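Local coordinates for phosphodiesterase (Trypanosoma brucei brucei, PDB 5H2Q), which belongs to the phosphodiesterase family of the HD clan, with a helical fold that holds a zinc ion, a magnesium ion and the ligand LLI in this model, at residues Glu117-Val120 / Leu121-Ala125; Arg230-Thr233 / Met234-Leu237; Val24-Asp28 / Ile29-Leu33. One frame throughout, in Å; residues are numbered along the deposited sequence.

Contact 1: residues Glu117-Val120 / Leu121-Ala125; sequences ECFV and LLITA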
loop_
_atom_site.group_PDB
_atom_site.type_symbol
_atom_site.label_atom_id
_atom_site.label_comp_id
_atom_site.label_asym_id
_atom_site.label_seq_id
_atom_site.Cartn_x
_atom_site.Cartn_y
_atom_site.Cartn_z
ATOM N N GLU A 117 -0.623 15.603 -6.591
ATOM C CA GLU A 117 -0.474 14.757 -5.389
ATOM C C GLU A 117 -1.257 13.426 -5.496
ATOM O O GLU A 117 -0.818 12.398 -4.986
ATOM C CB GLU A 117 -0.846 15.543 -4.138
ATOM C CG GLU A 117 0.172 16.611 -3.788
ATOM C CD GLU A 117 -0.370 17.689 -2.882
ATOM O OE1 GLU A 117 -1.606 17.741 -2.667
ATOM O OE2 GLU A 117 0.460 18.438 -2.324
ATOM N N CYS A 118 -2.417 13.457 -6.170
ATOM C CA CYS A 118 -3.215 12.248 -6.400
ATOM C C CYS A 118 -2.419 11.283 -7.277
ATOM O O CYS A 118 -2.311 10.104 -6.945
ATOM C CB CYS A 118 -4.548 12.598 -7.027
ATOM S SG CYS A 118 -5.678 13.452 -5.886
ATOM N N PHE A 119 -1.815 11.800 -8.361
ATOM C CA PHE A 119 -0.970 10.993 -9.249
ATOM C C PHE A 119 0.199 10.418 -8.440
ATOM O O PHE A 119 0.446 9.215 -8.494
ATOM C CB PHE A 119 -0.419 11.877 -10.384
ATOM C CG PHE A 119 0.488 11.120 -11.321
ATOM C CD1 PHE A 119 0.094 9.898 -11.860
ATOM C CD2 PHE A 119 1.742 11.625 -11.661
ATOM C CE1 PHE A 119 0.926 9.205 -12.761
ATOM C CE2 PHE A 119 2.586 10.915 -12.537
ATOM C CZ PHE A 119 2.166 9.712 -13.073
ATOM N N VAL A 120 0.902 11.274 -7.676
ATOM C CA VAL A 120 2.019 10.829 -6.849
ATOM C C VAL A 120 1.589 9.712 -5.897
ATOM O O VAL A 120 2.297 8.714 -5.769
ATOM C CB VAL A 120 2.681 12.025 -6.098
ATOM C CG1 VAL A 120 3.681 11.541 -5.036
ATOM C CG2 VAL A 120 3.343 12.996 -7.093
ATOM N N LEU A 121 0.439 9.866 -5.221
ATOM C CA LEU A 121 -0.030 8.834 -4.272
ATOM C C LEU A 121 -0.255 7.469 -4.937
ATOM O O LEU A 121 0.149 6.429 -4.405
ATOM C CB LEU A 121 -1.375 9.274 -3.692
ATOM C CG LEU A 121 -1.494 9.756 -2.276
ATOM C CD1 LEU A 121 -2.954 9.635 -1.857
ATOM C CD2 LEU A 121 -0.648 8.928 -1.294
ATOM N N LEU A 122 -0.888 7.470 -6.123
ATOM C CA LEU A 122 -1.174 6.215 -6.831
ATOM C C LEU A 122 0.109 5.534 -7.277
ATOM O O LEU A 122 0.253 4.316 -7.133
ATOM C CB LEU A 122 -2.117 6.486 -7.999
ATOM C CG LEU A 122 -3.504 7.006 -7.569
ATOM C CD1 LEU A 122 -4.300 7.447 -8.767
ATOM C CD2 LEU A 122 -4.281 5.942 -6.770
ATOM N N ILE A 123 1.087 6.341 -7.725
ATOM C CA ILE A 123 2.413 5.832 -8.084
ATOM C C ILE A 123 3.086 5.263 -6.839
ATOM O O ILE A 123 3.617 4.160 -6.873
ATOM C CB ILE A 123 3.272 6.952 -8.726
ATOM C CG1 ILE A 123 2.759 7.321 -10.169
ATOM C CG2 ILE A 123 4.763 6.570 -8.692
ATOM C CD1 ILE A 123 2.640 6.112 -11.177
ATOM N N THR A 124 3.051 6.018 -5.712
ATOM C CA THR A 124 3.670 5.610 -4.442
ATOM C C THR A 124 3.133 4.279 -3.922
ATOM O O THR A 124 3.906 3.452 -3.427
ATOM C CB THR A 124 3.542 6.738 -3.411
ATOM O OG1 THR A 124 4.202 7.901 -3.931
ATOM C CG2 THR A 124 4.208 6.372 -2.086
ATOM N N ALA A 125 1.829 4.035 -4.106
ATOM C CA ALA A 125 1.222 2.777 -3.686
ATOM C C ALA A 125 1.966 1.609 -4.342
ATOM O O ALA A 125 2.175 0.602 -3.691
ATOM C CB ALA A 125 -0.246 2.738 -4.069
#
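Phe119 holds its ring opposite the backbone N (chi1 179°), while Ile123, one helical turn on, has CG1 beside its own N (chi1 -71°); the two torsions bring the ring and the CG1 arm together. CG1 comes in over one face of the ring, displaced toward the rim, and makes a CH-pi contact 4.0 Å from the centroid of the Phe119 ring. The closest carbon pair is Phe119 CE1 to Ile123 CG1, at 3.7 Å, and Ile123 CD1 extends the contact along the same CE1-CZ side.

Val120 and Thr124 are likewise four residues apart, and Thr124 turns its hydroxyl back onto the preceding turn. Thr124 OG1 donates to Val120 O at 2.8 Å and arrives from above the carbonyl plane, whereas Thr124 N reaches the same oxygen, also at 2.8 Å, at a much flatter angle to that plane. Val120 O is therefore gripped twice, and the rotation of the Thr124 side chain is fixed in a buried place. Leu121, Leu122 and Ile123 bond through N to the carbonyls of Glu117, Cys118 and Phe119.

Beyond this turn Thr124 packs on helix 185-200, Leu121 on helices 90-105 and 227-242, and the turn is buried. The unbroken i to i+4 bonding is that of an alpha-helix, here helix 115-127, and a threonine hydroxyl folded back on the i-4 carbonyl is a familiar way to satisfy it inside one.

Contact 2: residues Arg230-Thr233 / Met234-Leu237; sequences RQMT and MDVL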
loop_
_atom_site.group_PDB
_atom_site.type_symbol
_atom_site.label_atom_id
_atom_site.label_comp_id
_atom_site.label_asym_id
_atom_site.label_seq_id
_atom_site.Cartn_x
_atom_site.Cartn_y
_atom_site.Cartn_z
ATOM N N ARG A 230 -1.325 19.001 3.280
ATOM C CA ARG A 230 -1.527 18.044 2.177
ATOM C C ARG A 230 -0.631 16.809 2.321
ATOM O O ARG A 230 -1.112 15.696 2.080
ATOM C CB ARG A 230 -1.379 18.708 0.803
ATOM C CG ARG A 230 -2.399 19.829 0.581
ATOM C CD ARG A 230 -2.568 20.250 -0.876
ATOM N NE ARG A 230 -1.288 20.496 -1.538
ATOM C CZ ARG A 230 -0.615 21.642 -1.489
ATOM N NH1 ARG A 230 -1.085 22.668 -0.788
ATOM N NH2 ARG A 230 0.538 21.767 -2.129
ATOM N N GLN A 231 0.632 16.998 2.746
ATOM C CA GLN A 231 1.569 15.877 2.973
ATOM C C GLN A 231 1.040 14.944 4.058
ATOM O O GLN A 231 1.081 13.733 3.893
ATOM C CB GLN A 231 2.993 16.332 3.323
ATOM C CG GLN A 231 3.994 15.157 3.429
ATOM C CD GLN A 231 4.173 14.412 2.111
ATOM O OE1 GLN A 231 4.543 15.005 1.090
ATOM N NE2 GLN A 231 3.862 13.106 2.093
ATOM N N MET A 232 0.526 15.505 5.161
ATOM C CA MET A 232 -0.056 14.678 6.205
ATOM C C MET A 232 -1.276 13.915 5.699
ATOM O O MET A 232 -1.443 12.764 6.064
ATOM C CB MET A 232 -0.335 15.490 7.488
ATOM C CG MET A 232 0.936 15.831 8.279
ATOM S SD MET A 232 2.032 14.484 8.787
ATOM C CE MET A 232 0.849 13.298 9.376
ATOM N N THR A 233 -2.113 14.527 4.816
ATOM C CA THR A 233 -3.251 13.850 4.216
ATOM C C THR A 233 -2.713 12.698 3.327
ATOM O O THR A 233 -3.272 11.603 3.353
ATOM C CB THR A 233 -4.115 14.837 3.409
ATOM O OG1 THR A 233 -4.554 15.887 4.283
ATOM C CG2 THR A 233 -5.314 14.175 2.788
ATOM N N MET A 234 -1.656 12.966 2.541
ATOM C CA MET A 234 -1.044 11.930 1.688
ATOM C C MET A 234 -0.524 10.762 2.554
ATOM O O MET A 234 -0.798 9.609 2.240
ATOM C CB MET A 234 0.126 12.516 0.887
ATOM C CG MET A 234 -0.314 13.533 -0.176
ATOM S SD MET A 234 1.053 14.112 -1.178
ATOM C CE MET A 234 1.340 12.630 -2.204
ATOM N N ASP A 235 0.178 11.067 3.666
ATOM C CA ASP A 235 0.699 10.017 4.576
ATOM C C ASP A 235 -0.455 9.202 5.139
ATOM O O ASP A 235 -0.433 7.968 5.103
ATOM C CB ASP A 235 1.467 10.666 5.742
ATOM C CG ASP A 235 2.726 11.415 5.394
ATOM O OD1 ASP A 235 3.256 11.220 4.264
ATOM O OD2 ASP A 235 3.222 12.167 6.264
ATOM N N VAL A 236 -1.508 9.893 5.621
ATOM C CA VAL A 236 -2.703 9.245 6.161
ATOM C C VAL A 236 -3.430 8.391 5.115
ATOM O O VAL A 236 -3.898 7.291 5.436
ATOM C CB VAL A 236 -3.606 10.312 6.829
ATOM C CG1 VAL A 236 -5.063 9.859 6.940
ATOM C CG2 VAL A 236 -3.024 10.669 8.188
ATOM N N LEU A 237 -3.462 8.835 3.847
ATOM C CA LEU A 237 -4.100 8.019 2.827
ATOM C C LEU A 237 -3.257 6.790 2.452
ATOM O O LEU A 237 -3.813 5.733 2.195
ATOM C CB LEU A 237 -4.395 8.851 1.571
ATOM C CG LEU A 237 -5.636 9.682 1.629
ATOM C CD1 LEU A 237 -5.755 10.458 0.359
ATOM C CD2 LEU A 237 -6.892 8.812 1.811
#
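Gln231 and Asp235 make the one side-chain hydrogen bond between the two successive turns. Gln231 NE2 donates to Asp235 OD1 at 2.9 Å, with an N-H...O angle of 160°. The acceptor lies almost in the Gln231 amide plane, yet the N-H meets OD1 from above the carboxylate plane, the two flat groups being turned 40° apart. A bend in the Gln231 chain at chi2 (63°) curls the amide forward along the helix to Asp235. At its other end, Gln231 OE1 accepts from Ser194 OG on helix 185-200, so both ends of the amide are engaged. Thr233 OG1 is hydrogen-bonded to His229 O, one turn back, and to Tyr222 OH.

Among the van der Waals contacts, Met232 SD lies 3.6 Å from Asp235 OD2, the Met232 chain being folded at both chi2 and chi3. Met234 CG passes 3.2 Å from Arg230 O before the thioether leads away toward helix 115-127.

Backbone bonds link each residue to the one four ahead: Met234 N, Asp235 N, Val236 N and Leu237 N donate to the carbonyls of Arg230, Gln231, Met232 and Thr233.

The chemistry implies a buried aspartate whose OD1 is held by a neutral amide, with a thioether rather than a cation beside OD2 among the side chains of this turn; the bond to Ser194 through OE1 is consistent with NE2 being the end of the amide that faces Asp235.

Contact 3: residues Val24-Asp28 / Ile29-Leu33; sequences VDVTD and IDFDL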
loop_
_atom_site.group_PDB
_atom_site.type_symbol
_atom_site.label_atom_id
_atom_site.label_comp_id
_atom_site.label_asym_id
_atom_site.label_seq_id
_atom_site.Cartn_x
_atom_site.Cartn_y
_atom_site.Cartn_z
ATOM N N VAL A 24 -15.782 -5.433 -15.803
ATOM C CA VAL A 24 -15.377 -5.483 -14.409
ATOM C C VAL A 24 -14.804 -4.106 -14.098
ATOM O O VAL A 24 -13.742 -3.737 -14.612
ATOM C CB VAL A 24 -14.338 -6.613 -14.123
ATOM C CG1 VAL A 24 -14.007 -6.678 -12.633
ATOM C CG2 VAL A 24 -14.837 -7.983 -14.622
ATOM N N ASP A 25 -15.517 -3.350 -13.272
ATOM C CA ASP A 25 -15.103 -2.006 -12.930
ATOM C C ASP A 25 -13.969 -1.987 -11.893
ATOM O O ASP A 25 -14.211 -2.197 -10.702
ATOM C CB ASP A 25 -16.313 -1.199 -12.482
ATOM C CG ASP A 25 -16.036 0.241 -12.136
ATOM O OD1 ASP A 25 -14.899 0.703 -12.376
ATOM O OD2 ASP A 25 -16.966 0.915 -11.648
ATOM N N VAL A 26 -12.756 -1.622 -12.343
ATOM C CA VAL A 26 -11.573 -1.578 -11.455
ATOM C C VAL A 26 -11.597 -0.363 -10.505
ATOM O O VAL A 26 -10.733 -0.261 -9.638
ATOM C CB VAL A 26 -10.237 -1.682 -12.225
ATOM C CG1 VAL A 26 -10.153 -3.010 -12.986
ATOM C CG2 VAL A 26 -10.014 -0.481 -13.150
ATOM N N THR A 27 -12.555 0.553 -10.680
ATOM C CA THR A 27 -12.645 1.746 -9.822
ATOM C C THR A 27 -13.618 1.570 -8.638
ATOM O O THR A 27 -13.756 2.485 -7.836
ATOM C CB THR A 27 -13.067 2.989 -10.640
ATOM O OG1 THR A 27 -14.454 2.897 -10.966
ATOM C CG2 THR A 27 -12.211 3.232 -11.889
ATOM N N ASP A 28 -14.335 0.453 -8.576
ATOM C CA ASP A 28 -15.350 0.210 -7.543
ATOM C C ASP A 28 -14.802 -0.147 -6.157
ATOM O O ASP A 28 -13.817 -0.879 -6.063
ATOM C CB ASP A 28 -16.323 -0.881 -8.030
ATOM C CG ASP A 28 -17.673 -0.795 -7.346
ATOM O OD1 ASP A 28 -18.545 -0.035 -7.844
ATOM O OD2 ASP A 28 -17.816 -1.364 -6.243
ATOM N N ILE A 29 -15.481 0.309 -5.066
ATOM C CA ILE A 29 -15.056 -0.079 -3.724
ATOM C C ILE A 29 -15.178 -1.593 -3.514
ATOM O O ILE A 29 -14.428 -2.131 -2.701
ATOM C CB ILE A 29 -15.704 0.728 -2.564
ATOM C CG1 ILE A 29 -17.198 0.359 -2.345
ATOM C CG2 ILE A 29 -15.494 2.246 -2.752
ATOM C CD1 ILE A 29 -17.788 0.911 -1.017
ATOM N N ASP A 30 -16.083 -2.278 -4.259
ATOM C CA ASP A 30 -16.295 -3.728 -4.175
ATOM C C ASP A 30 -15.435 -4.541 -5.117
ATOM O O ASP A 30 -15.644 -5.763 -5.245
ATOM C CB ASP A 30 -17.786 -4.081 -4.380
ATOM C CG ASP A 30 -18.716 -3.649 -3.261
ATOM O OD1 ASP A 30 -18.226 -3.113 -2.257
ATOM O OD2 ASP A 30 -19.941 -3.854 -3.394
ATOM N N PHE A 31 -14.477 -3.881 -5.810
ATOM C CA PHE A 31 -13.624 -4.589 -6.751
ATOM C C PHE A 31 -12.946 -5.733 -6.017
ATOM O O PHE A 31 -12.450 -5.536 -4.910
ATOM C CB PHE A 31 -12.568 -3.647 -7.371
ATOM C CG PHE A 31 -11.586 -4.414 -8.232
ATOM C CD1 PHE A 31 -11.986 -4.973 -9.447
ATOM C CD2 PHE A 31 -10.268 -4.593 -7.821
ATOM C CE1 PHE A 31 -11.087 -5.691 -10.230
ATOM C CE2 PHE A 31 -9.372 -5.334 -8.602
ATOM C CZ PHE A 31 -9.792 -5.878 -9.796
ATOM N N ASP A 32 -12.979 -6.919 -6.614
ATOM C CA ASP A 32 -12.447 -8.149 -6.022
ATOM C C ASP A 32 -11.186 -8.609 -6.767
ATOM O O ASP A 32 -11.262 -9.273 -7.807
ATOM C CB ASP A 32 -13.532 -9.228 -6.063
ATOM C CG ASP A 32 -13.198 -10.487 -5.282
ATOM O OD1 ASP A 32 -11.988 -10.712 -4.989
ATOM O OD2 ASP A 32 -14.127 -11.274 -5.013
ATOM N N LEU A 33 -10.009 -8.251 -6.216
ATOM C CA LEU A 33 -8.738 -8.632 -6.813
ATOM C C LEU A 33 -8.494 -10.155 -6.787
ATOM O O LEU A 33 -7.880 -10.697 -7.722
ATOM C CB LEU A 33 -7.574 -7.856 -6.130
ATOM C CG LEU A 33 -6.163 -8.078 -6.711
ATOM C CD1 LEU A 33 -6.076 -7.717 -8.214
ATOM C CD2 LEU A 33 -5.149 -7.239 -5.939
#
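Asp28 O takes two donors: Phe31 N, 3.1 Å from Asp28 O and high above the carbonyl plane, and Gln98 NE2 of helix 90-105, which also bonds Val26 O. The Phe31 bond closes a type I turn from Asp28 to Phe31. The Asp28 carboxylate stays with this turn: with CG opposite the backbone N (chi1 -156°), OD2 swings over to accept from Asp30 N at 2.8 Å on its anti side.

Just before it, Asp25 to Asp28 form another type I turn, with an Asx turn superposed. Asp25 OD1 accepts from Thr27 OG1 at 2.6 Å on the syn side of the carboxylate, and from Thr27 N, 2.9 Å from Asp25 OD1, from well above its plane. Thr27 OG1 is also bonded to Arg106.

The Phe31 ring lies against the first turn. Val24 CG1 meets the ring at its edge, in plane, 3.9 Å from Phe31 CE1, while Val26 lies alongside, its CG1 4.0 Å from the same Phe31 CE1. Ile50 of helix 43-58 and Gln98 also pack on Phe31.

Asp28 OD2 and Asp30 OD2 stand 4.3 Å apart, like charges that would tend to repel; Asp30 OD1 forms a salt bridge with Arg323 on helix 318-334. The chemistry thus implies two successive type I turns shaped by carboxylate-to-backbone bonds, with Phe31 and the valines as their apolar side and Arg323 probably offsetting part of the charge.

In the fold
Along the chain contact 3 comes first, in the loop between helices 10-17 and 33-38, followed by contact 1 on helix 115-127 and contact 2 on helix 227-242. Contacts 1 and 2, centres 11 Å apart, touch directly: Glu117 OE2 forms a salt bridge with Arg230 NE at 2.8 Å, and Leu121 packs on Met234 and Leu237. Both helices lead to zinc ligands, His128 and Asp129 following the first and Asp242 closing the second, so this packing joins two metal-bearing parts of the helical fold. Contact 3, its centre 19 Å from that of contact 1, touches neither; helix 90-105, which carries His92, packs against both it and contact 1.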